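Local coordinates for protein uronate isomerase (Caulobacter crescentus, PDB 2Q01) that catalyses the reversible isomerisation of D-glucuronate to D-fructuronate and of D-galacturonate to D-tagaturonate, a step in pentose and glucuronate interconversion, at residues G27-S39 with A454-K467. Numbering follows the deposited sequence.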
ATOM      1  N   GLY B  27     -25.673 -14.101  -9.015  1.00 35.34           N
ATOM      2  CA  GLY B  27     -25.746 -15.054 -10.118  1.00 30.05           C
ATOM      3  C   GLY B  27     -24.490 -15.878 -10.314  1.00 38.88           C
ATOM      4  O   GLY B  27     -24.566 -17.068 -10.627  1.00 53.75           O
ATOM      5  N   LEU B  28     -23.333 -15.241 -10.134  1.00 38.31           N
ATOM      6  CA  LEU B  28     -22.043 -15.914 -10.282  1.00 28.56           C
ATOM      7  C   LEU B  28     -21.784 -16.859  -9.119  1.00 27.75           C
ATOM      8  O   LEU B  28     -21.208 -17.935  -9.297  1.00 42.84           O
ATOM      9  CB  LEU B  28     -20.905 -14.897 -10.403  1.00 22.47           C
ATOM     10  CG  LEU B  28     -20.865 -14.025 -11.661  1.00 24.95           C
ATOM     11  CD1 LEU B  28     -19.874 -12.914 -11.496  1.00 30.49           C
ATOM     12  CD2 LEU B  28     -20.545 -14.829 -12.908  1.00 23.07           C
ATOM     13  N   TYR B  29     -22.212 -16.442  -7.934  1.00 30.19           N
ATOM     14  CA  TYR B  29     -22.070 -17.224  -6.714  1.00 28.44           C
ATOM     15  C   TYR B  29     -22.915 -18.487  -6.717  1.00 40.31           C
ATOM     16  O   TYR B  29     -22.453 -19.532  -6.267  1.00 48.39           O
ATOM     17  CB  TYR B  29     -22.394 -16.347  -5.501  1.00 37.93           C
ATOM     18  CG  TYR B  29     -22.505 -17.080  -4.183  1.00 33.92           C
ATOM     19  CD1 TYR B  29     -21.382 -17.654  -3.577  1.00 32.04           C
ATOM     20  CD2 TYR B  29     -23.732 -17.181  -3.531  1.00 33.20           C
ATOM     21  CE1 TYR B  29     -21.487 -18.323  -2.363  1.00 28.63           C
ATOM     22  CE2 TYR B  29     -23.845 -17.843  -2.322  1.00 37.65           C
ATOM     23  CZ  TYR B  29     -22.720 -18.402  -1.741  1.00 43.48           C
ATOM     24  OH  TYR B  29     -22.843 -19.057  -0.544  1.00 56.54           O
ATOM     25  N   ALA B  30     -24.140 -18.385  -7.240  1.00 49.95           N
ATOM     26  CA  ALA B  30     -25.051 -19.529  -7.403  1.00 40.62           C
ATOM     27  C   ALA B  30     -24.451 -20.638  -8.277  1.00 35.56           C
ATOM     28  O   ALA B  30     -24.724 -21.820  -8.080  1.00 42.85           O
ATOM     29  CB  ALA B  30     -26.373 -19.060  -7.984  1.00 41.35           C
ATOM     30  N   LEU B  31     -23.605 -20.231  -9.217  1.00 37.72           N
ATOM     31  CA  LEU B  31     -22.911 -21.114 -10.142  1.00 41.52           C
ATOM     32  C   LEU B  31     -21.807 -21.914  -9.459  1.00 40.78           C
ATOM     33  O   LEU B  31     -21.243 -22.835 -10.049  1.00 53.60           O
ATOM     34  CB  LEU B  31     -22.271 -20.257 -11.234  1.00 30.60           C
ATOM     35  CG  LEU B  31     -22.591 -20.481 -12.702  1.00 46.11           C
ATOM     36  CD1 LEU B  31     -24.021 -20.065 -13.001  1.00 47.32           C
ATOM     37  CD2 LEU B  31     -21.624 -19.658 -13.514  1.00 52.25           C
ATOM     38  N   VAL B  32     -21.520 -21.570  -8.208  1.00 44.39           N
ATOM     39  CA  VAL B  32     -20.277 -21.957  -7.560  1.00 39.79           C
ATOM     40  C   VAL B  32     -20.430 -22.384  -6.079  1.00 47.65           C
ATOM     41  O   VAL B  32     -19.598 -23.140  -5.560  1.00 48.92           O
ATOM     42  CB  VAL B  32     -19.234 -20.816  -7.792  1.00 35.16           C
ATOM     43  CG1 VAL B  32     -18.584 -20.332  -6.533  1.00 27.03           C
ATOM     44  CG2 VAL B  32     -18.232 -21.225  -8.856  1.00 33.28           C
ATOM     45  N   LYS B  33     -21.525 -21.955  -5.438  1.00 44.44           N
ATOM     46  CA  LYS B  33     -21.746 -22.142  -3.987  1.00 41.01           C
ATOM     47  C   LYS B  33     -21.811 -23.584  -3.490  1.00 39.82           C
ATOM     48  O   LYS B  33     -21.547 -23.853  -2.315  1.00 41.05           O
ATOM     49  CB  LYS B  33     -22.993 -21.383  -3.509  1.00 35.04           C
ATOM     50  CG  LYS B  33     -24.331 -21.931  -3.982  1.00 41.48           C
ATOM     51  CD  LYS B  33     -25.467 -21.001  -3.592  1.00 48.04           C
ATOM     52  CE  LYS B  33     -26.724 -21.295  -4.404  1.00 65.16           C
ATOM     53  NZ  LYS B  33     -27.626 -20.105  -4.476  1.00 60.64           N
ATOM     54  N   ASP B  34     -22.165 -24.497  -4.390  1.00 40.24           N
ATOM     55  CA  ASP B  34     -22.405 -25.887  -4.039  1.00 49.83           C
ATOM     56  C   ASP B  34     -21.377 -26.826  -4.656  1.00 45.29           C
ATOM     57  O   ASP B  34     -21.496 -28.043  -4.527  1.00 50.28           O
ATOM     58  CB  ASP B  34     -23.824 -26.300  -4.452  1.00 57.60           C
ATOM     59  CG  ASP B  34     -24.894 -25.716  -3.540  1.00 75.89           C
ATOM     60  OD1 ASP B  34     -24.750 -25.825  -2.300  1.00 78.84           O
ATOM     61  OD2 ASP B  34     -25.885 -25.158  -4.063  1.00 83.38           O
ATOM     62  N   LEU B  35     -20.372 -26.256  -5.322  1.00 43.48           N
ATOM     63  CA  LEU B  35     -19.225 -27.024  -5.807  1.00 39.18           C
ATOM     64  C   LEU B  35     -18.451 -27.614  -4.627  1.00 41.10           C
ATOM     65  O   LEU B  35     -18.456 -27.030  -3.534  1.00 41.58           O
ATOM     66  CB  LEU B  35     -18.300 -26.144  -6.659  1.00 35.52           C
ATOM     67  CG  LEU B  35     -18.694 -25.851  -8.109  1.00 38.10           C
ATOM     68  CD1 LEU B  35     -17.716 -24.874  -8.718  1.00 37.13           C
ATOM     69  CD2 LEU B  35     -18.758 -27.123  -8.946  1.00 47.62           C
ATOM     70  N   PRO B  36     -17.798 -28.774  -4.834  1.00 41.97           N
ATOM     71  CA  PRO B  36     -17.012 -29.356  -3.744  1.00 41.95           C
ATOM     72  C   PRO B  36     -15.867 -28.456  -3.298  1.00 40.01           C
ATOM     73  O   PRO B  36     -15.335 -27.679  -4.097  1.00 41.15           O
ATOM     74  CB  PRO B  36     -16.460 -30.653  -4.356  1.00 40.67           C
ATOM     75  CG  PRO B  36     -17.386 -30.963  -5.499  1.00 32.91           C
ATOM     76  CD  PRO B  36     -17.749 -29.618  -6.043  1.00 40.18           C
ATOM     77  N   ILE B  37     -15.515 -28.551  -2.022  1.00 37.51           N
ATOM     78  CA  ILE B  37     -14.406 -27.791  -1.459  1.00 36.95           C
ATOM     79  C   ILE B  37     -13.066 -28.475  -1.764  1.00 32.35           C
ATOM     80  O   ILE B  37     -12.864 -29.652  -1.457  1.00 40.94           O
ATOM     81  CB  ILE B  37     -14.599 -27.586   0.062  1.00 32.41           C
ATOM     82  CG1 ILE B  37     -15.759 -26.620   0.323  1.00 38.01           C
ATOM     83  CG2 ILE B  37     -13.321 -27.073   0.722  1.00 38.59           C
ATOM     84  CD1 ILE B  37     -16.290 -26.663   1.741  1.00 36.84           C
ATOM     85  N   ILE B  38     -12.166 -27.735  -2.398  1.00 43.65           N
ATOM     86  CA  ILE B  38     -10.791 -28.192  -2.587  1.00 48.75           C
ATOM     87  C   ILE B  38      -9.886 -27.365  -1.689  1.00 49.24           C
ATOM     88  O   ILE B  38      -9.784 -26.137  -1.837  1.00 44.00           O
ATOM     89  CB  ILE B  38     -10.341 -28.098  -4.053  1.00 47.02           C
ATOM     90  CG1 ILE B  38     -11.217 -28.997  -4.922  1.00 45.37           C
ATOM     91  CG2 ILE B  38      -8.871 -28.491  -4.195  1.00 53.46           C
ATOM     92  CD1 ILE B  38     -11.223 -28.587  -6.356  1.00 70.61           C
ATOM     93  N   SER B  39      -9.245 -28.055  -0.754  1.00 44.11           N
ATOM     94  CA  SER B  39      -8.477 -27.413   0.296  1.00 41.39           C
ATOM     95  C   SER B  39      -7.016 -27.900   0.284  1.00 38.71           C
ATOM     96  O   SER B  39      -6.632 -28.754   1.086  1.00 44.70           O
ATOM     97  CB  SER B  39      -9.153 -27.672   1.645  1.00 40.18           C
ATOM     98  OG  SER B  39      -8.491 -26.990   2.687  1.00 34.29           O
ATOM     99  N   ALA B 454     -16.931 -14.029 -17.013  1.00 42.73           N
ATOM    100  CA  ALA B 454     -17.084 -14.108 -15.555  1.00 39.21           C
ATOM    101  C   ALA B 454     -17.653 -15.437 -15.066  1.00 37.74           C
ATOM    102  O   ALA B 454     -17.222 -15.958 -14.033  1.00 48.22           O
ATOM    103  CB  ALA B 454     -17.929 -12.973 -15.056  1.00 25.74           C
ATOM    104  N   GLU B 455     -18.619 -15.973 -15.810  1.00 41.61           N
ATOM    105  CA  GLU B 455     -19.227 -17.267 -15.502  1.00 41.42           C
ATOM    106  C   GLU B 455     -18.231 -18.416 -15.663  1.00 42.93           C
ATOM    107  O   GLU B 455     -18.290 -19.397 -14.920  1.00 44.86           O
ATOM    108  CB  GLU B 455     -20.456 -17.501 -16.379  1.00 44.51           C
ATOM    109  CG  GLU B 455     -21.685 -16.691 -15.978  1.00 67.51           C
ATOM    110  CD  GLU B 455     -22.891 -16.917 -16.888  1.00 85.53           C
ATOM    111  OE1 GLU B 455     -22.719 -17.433 -18.017  1.00 85.70           O
ATOM    112  OE2 GLU B 455     -24.017 -16.569 -16.467  1.00 87.85           O
ATOM    113  N   GLU B 456     -17.333 -18.287 -16.642  1.00 38.52           N
ATOM    114  CA  GLU B 456     -16.224 -19.226 -16.828  1.00 48.78           C
ATOM    115  C   GLU B 456     -15.215 -19.088 -15.694  1.00 45.75           C
ATOM    116  O   GLU B 456     -14.798 -20.085 -15.114  1.00 45.05           O
ATOM    117  CB  GLU B 456     -15.513 -18.984 -18.161  1.00 47.74           C
ATOM    118  CG  GLU B 456     -16.156 -19.644 -19.366  1.00 70.24           C
ATOM    119  CD  GLU B 456     -15.328 -19.483 -20.640  1.00 86.20           C
ATOM    120  OE1 GLU B 456     -14.093 -19.697 -20.590  1.00 86.96           O
ATOM    121  OE2 GLU B 456     -15.914 -19.149 -21.693  1.00 85.07           O
ATOM    122  N   LEU B 457     -14.846 -17.844 -15.381  1.00 43.13           N
ATOM    123  CA  LEU B 457     -13.814 -17.547 -14.387  1.00 39.62           C
ATOM    124  C   LEU B 457     -14.153 -17.949 -12.971  1.00 35.70           C
ATOM    125  O   LEU B 457     -13.292 -18.451 -12.263  1.00 50.21           O
ATOM    126  CB  LEU B 457     -13.413 -16.073 -14.419  1.00 35.61           C
ATOM    127  CG  LEU B 457     -12.284 -15.821 -15.414  1.00 43.51           C
ATOM    128  CD1 LEU B 457     -12.108 -14.354 -15.699  1.00 27.89           C
ATOM    129  CD2 LEU B 457     -10.998 -16.427 -14.898  1.00 44.27           C
ATOM    130  N   ILE B 458     -15.400 -17.736 -12.565  1.00 34.90           N
ATOM    131  CA  ILE B 458     -15.817 -18.081 -11.210  1.00 32.04           C
ATOM    132  C   ILE B 458     -15.668 -19.590 -10.927  1.00 28.86           C
ATOM    133  O   ILE B 458     -15.198 -19.976  -9.858  1.00 37.70           O
ATOM    134  CB  ILE B 458     -17.232 -17.508 -10.867  1.00 28.89           C
ATOM    135  CG1 ILE B 458     -17.496 -17.537  -9.362  1.00 31.19           C
ATOM    136  CG2 ILE B 458     -18.341 -18.222 -11.628  1.00 29.77           C
ATOM    137  CD1 ILE B 458     -16.765 -16.501  -8.587  1.00 44.42           C
ATOM    138  N   VAL B 459     -16.007 -20.420 -11.913  1.00 32.57           N
ATOM    139  CA  VAL B 459     -15.911 -21.876 -11.797  1.00 34.56           C
ATOM    140  C   VAL B 459     -14.448 -22.338 -11.831  1.00 38.57           C
ATOM    141  O   VAL B 459     -14.068 -23.262 -11.102  1.00 48.57           O
ATOM    142  CB  VAL B 459     -16.762 -22.586 -12.889  1.00 34.93           C
ATOM    143  CG1 VAL B 459     -16.735 -24.110 -12.721  1.00 33.83           C
ATOM    144  CG2 VAL B 459     -18.198 -22.103 -12.833  1.00 30.83           C
ATOM    145  N   ASP B 460     -13.634 -21.676 -12.654  1.00 34.99           N
ATOM    146  CA  ASP B 460     -12.200 -21.961 -12.748  1.00 42.89           C
ATOM    147  C   ASP B 460     -11.510 -21.648 -11.429  1.00 45.82           C
ATOM    148  O   ASP B 460     -10.887 -22.527 -10.824  1.00 43.72           O
ATOM    149  CB  ASP B 460     -11.553 -21.160 -13.880  1.00 40.96           C
ATOM    150  CG  ASP B 460     -11.621 -21.872 -15.221  1.00 51.08           C
ATOM    151  OD1 ASP B 460     -11.890 -23.094 -15.249  1.00 58.68           O
ATOM    152  OD2 ASP B 460     -11.393 -21.206 -16.253  1.00 66.46           O
ATOM    153  N   LEU B 461     -11.670 -20.403 -10.980  1.00 40.30           N
ATOM    154  CA  LEU B 461     -11.132 -19.913  -9.706  1.00 39.29           C
ATOM    155  C   LEU B 461     -11.486 -20.793  -8.505  1.00 40.93           C
ATOM    156  O   LEU B 461     -10.654 -21.007  -7.620  1.00 42.86           O
ATOM    157  CB  LEU B 461     -11.614 -18.479  -9.452  1.00 39.68           C
ATOM    158  CG  LEU B 461     -10.767 -17.257  -9.849  1.00 43.98           C
ATOM    159  CD1 LEU B 461      -9.989 -17.423 -11.146  1.00 46.14           C
ATOM    160  CD2 LEU B 461     -11.629 -15.994  -9.892  1.00 41.94           C
ATOM    161  N   THR B 462     -12.713 -21.308  -8.494  1.00 32.64           N
ATOM    162  CA  THR B 462     -13.211 -22.128  -7.394  1.00 31.98           C
ATOM    163  C   THR B 462     -12.692 -23.564  -7.447  1.00 30.45           C
ATOM    164  O   THR B 462     -12.260 -24.111  -6.427  1.00 44.12           O
ATOM    165  CB  THR B 462     -14.763 -22.120  -7.361  1.00 33.75           C
ATOM    166  OG1 THR B 462     -15.224 -20.774  -7.195  1.00 29.87           O
ATOM    167  CG2 THR B 462     -15.307 -22.965  -6.218  1.00 32.64           C
ATOM    168  N   TYR B 463     -12.713 -24.164  -8.633  1.00 31.09           N
ATOM    169  CA  TYR B 463     -12.570 -25.612  -8.738  1.00 40.81           C
ATOM    170  C   TYR B 463     -11.441 -26.074  -9.666  1.00 37.95           C
ATOM    171  O   TYR B 463     -10.579 -26.848  -9.246  1.00 42.25           O
ATOM    172  CB  TYR B 463     -13.920 -26.233  -9.144  1.00 42.54           C
ATOM    173  CG  TYR B 463     -14.003 -27.747  -9.055  1.00 32.22           C
ATOM    174  CD1 TYR B 463     -14.396 -28.375  -7.876  1.00 29.64           C
ATOM    175  CD2 TYR B 463     -13.716 -28.547 -10.166  1.00 34.28           C
ATOM    176  CE1 TYR B 463     -14.477 -29.767  -7.797  1.00 37.11           C
ATOM    177  CE2 TYR B 463     -13.792 -29.930 -10.097  1.00 39.25           C
ATOM    178  CZ  TYR B 463     -14.170 -30.532  -8.915  1.00 44.30           C
ATOM    179  OH  TYR B 463     -14.243 -31.900  -8.862  1.00 51.28           O
ATOM    180  N   ASN B 464     -11.454 -25.614 -10.914  1.00 40.67           N
ATOM    181  CA  ASN B 464     -10.538 -26.128 -11.945  1.00 42.52           C
ATOM    182  C   ASN B 464      -9.096 -25.669 -11.779  1.00 37.72           C
ATOM    183  O   ASN B 464      -8.168 -26.463 -11.933  1.00 43.84           O
ATOM    184  CB  ASN B 464     -11.032 -25.761 -13.343  1.00 40.25           C
ATOM    185  CG  ASN B 464     -12.438 -26.242 -13.607  1.00 52.36           C
ATOM    186  OD1 ASN B 464     -12.714 -27.442 -13.568  1.00 61.16           O
ATOM    187  ND2 ASN B 464     -13.341 -25.306 -13.885  1.00 44.50           N
ATOM    188  N   LEU B 465      -8.922 -24.385 -11.474  1.00 39.29           N
ATOM    189  CA  LEU B 465      -7.598 -23.791 -11.260  1.00 41.32           C
ATOM    190  C   LEU B 465      -6.839 -24.262 -10.006  1.00 38.40           C
ATOM    191  O   LEU B 465      -5.634 -24.485 -10.108  1.00 48.93           O
ATOM    192  CB  LEU B 465      -7.639 -22.256 -11.367  1.00 43.96           C
ATOM    193  CG  LEU B 465      -7.287 -21.583 -12.708  1.00 56.76           C
ATOM    194  CD1 LEU B 465      -7.851 -22.282 -13.951  1.00 51.93           C
ATOM    195  CD2 LEU B 465      -7.704 -20.118 -12.677  1.00 57.59           C
ATOM    196  N   PRO B 466      -7.510 -24.394  -8.828  1.00 36.79           N
ATOM    197  CA  PRO B 466      -6.840 -25.081  -7.704  1.00 30.44           C
ATOM    198  C   PRO B 466      -6.416 -26.531  -7.998  1.00 35.45           C
ATOM    199  O   PRO B 466      -5.366 -26.973  -7.532  1.00 41.34           O
ATOM    200  CB  PRO B 466      -7.904 -25.070  -6.599  1.00 39.04           C
ATOM    201  CG  PRO B 466      -8.794 -23.934  -6.931  1.00 29.92           C
ATOM    202  CD  PRO B 466      -8.841 -23.893  -8.424  1.00 36.16           C
ATOM    203  N   LYS B 467      -7.232 -27.253  -8.760  1.00 36.04           N
ATOM    204  CA  LYS B 467      -6.922 -28.616  -9.174  1.00 35.12           C
ATOM    205  C   LYS B 467      -5.706 -28.716 -10.102  1.00 35.38           C
ATOM    206  O   LYS B 467      -4.812 -29.518  -9.852  1.00 36.73           O
ATOM    207  CB  LYS B 467      -8.132 -29.252  -9.843  1.00 39.96           C
ATOM    208  CG  LYS B 467      -9.016 -30.044  -8.921  1.00 30.56           C
ATOM    209  CD  LYS B 467     -10.084 -30.746  -9.731  1.00 46.66           C
ATOM    210  CE  LYS B 467     -10.572 -31.978  -9.020  1.00 49.22           C
ATOM    211  NZ  LYS B 467     -11.465 -32.802  -9.881  1.00 49.26           N
TER
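Apolar packing, with no hydrogen bond across it, lays L28, L31, V32, L35 and I38 along helix 451-469, so that the helix backs strand 37-39, the first strand of the chain, in a fold of the TIM-barrel clan, and the turn leading into it. At the N-terminal end of the segment 454-467, L28 CD2 rests on the peptide link from A454 C to E455 N and lies 3.9 Å from A454 CB, where a small residue lets the leucine approach the helix. The L31 side chain crosses E455 at about a right angle, its CD2 also meeting I458 and V459. V32 and T462 meet tip to tip. The threonine's hydroxyl is already engaged: T462 OG1 donates to I458 O at 2.8 Å, while T462 N reaches the same oxygen from the opposite face of its plane. This intrahelical bond satisfies the hydroxyl and lets a polar residue sit against valine methyls, V32 CG1 lying 3.5 Å from T462 OG1. Farther along, L35 CD1 meets V459 CG1, T462 CG2 and Y463 CB. CG anti to the backbone N (chi1 -170°) carries the Y463 ring over to the strand, where I38 CD1 sits over one face in a CH-pi contact, 3.9 Å from the ring centroid. The aliphatic part of K467 extends this apolar bed: K467 CG lies 3.7 Å from I38 CD1, while K467 NZ donates a hydrogen bond to Y463 OH and forms a salt bridge with E166. That glutamate belongs to strand 165-169, the parallel neighbour of strand 37-39, and helix 425-445 packs beside both segments, touching I37, I458 and T462.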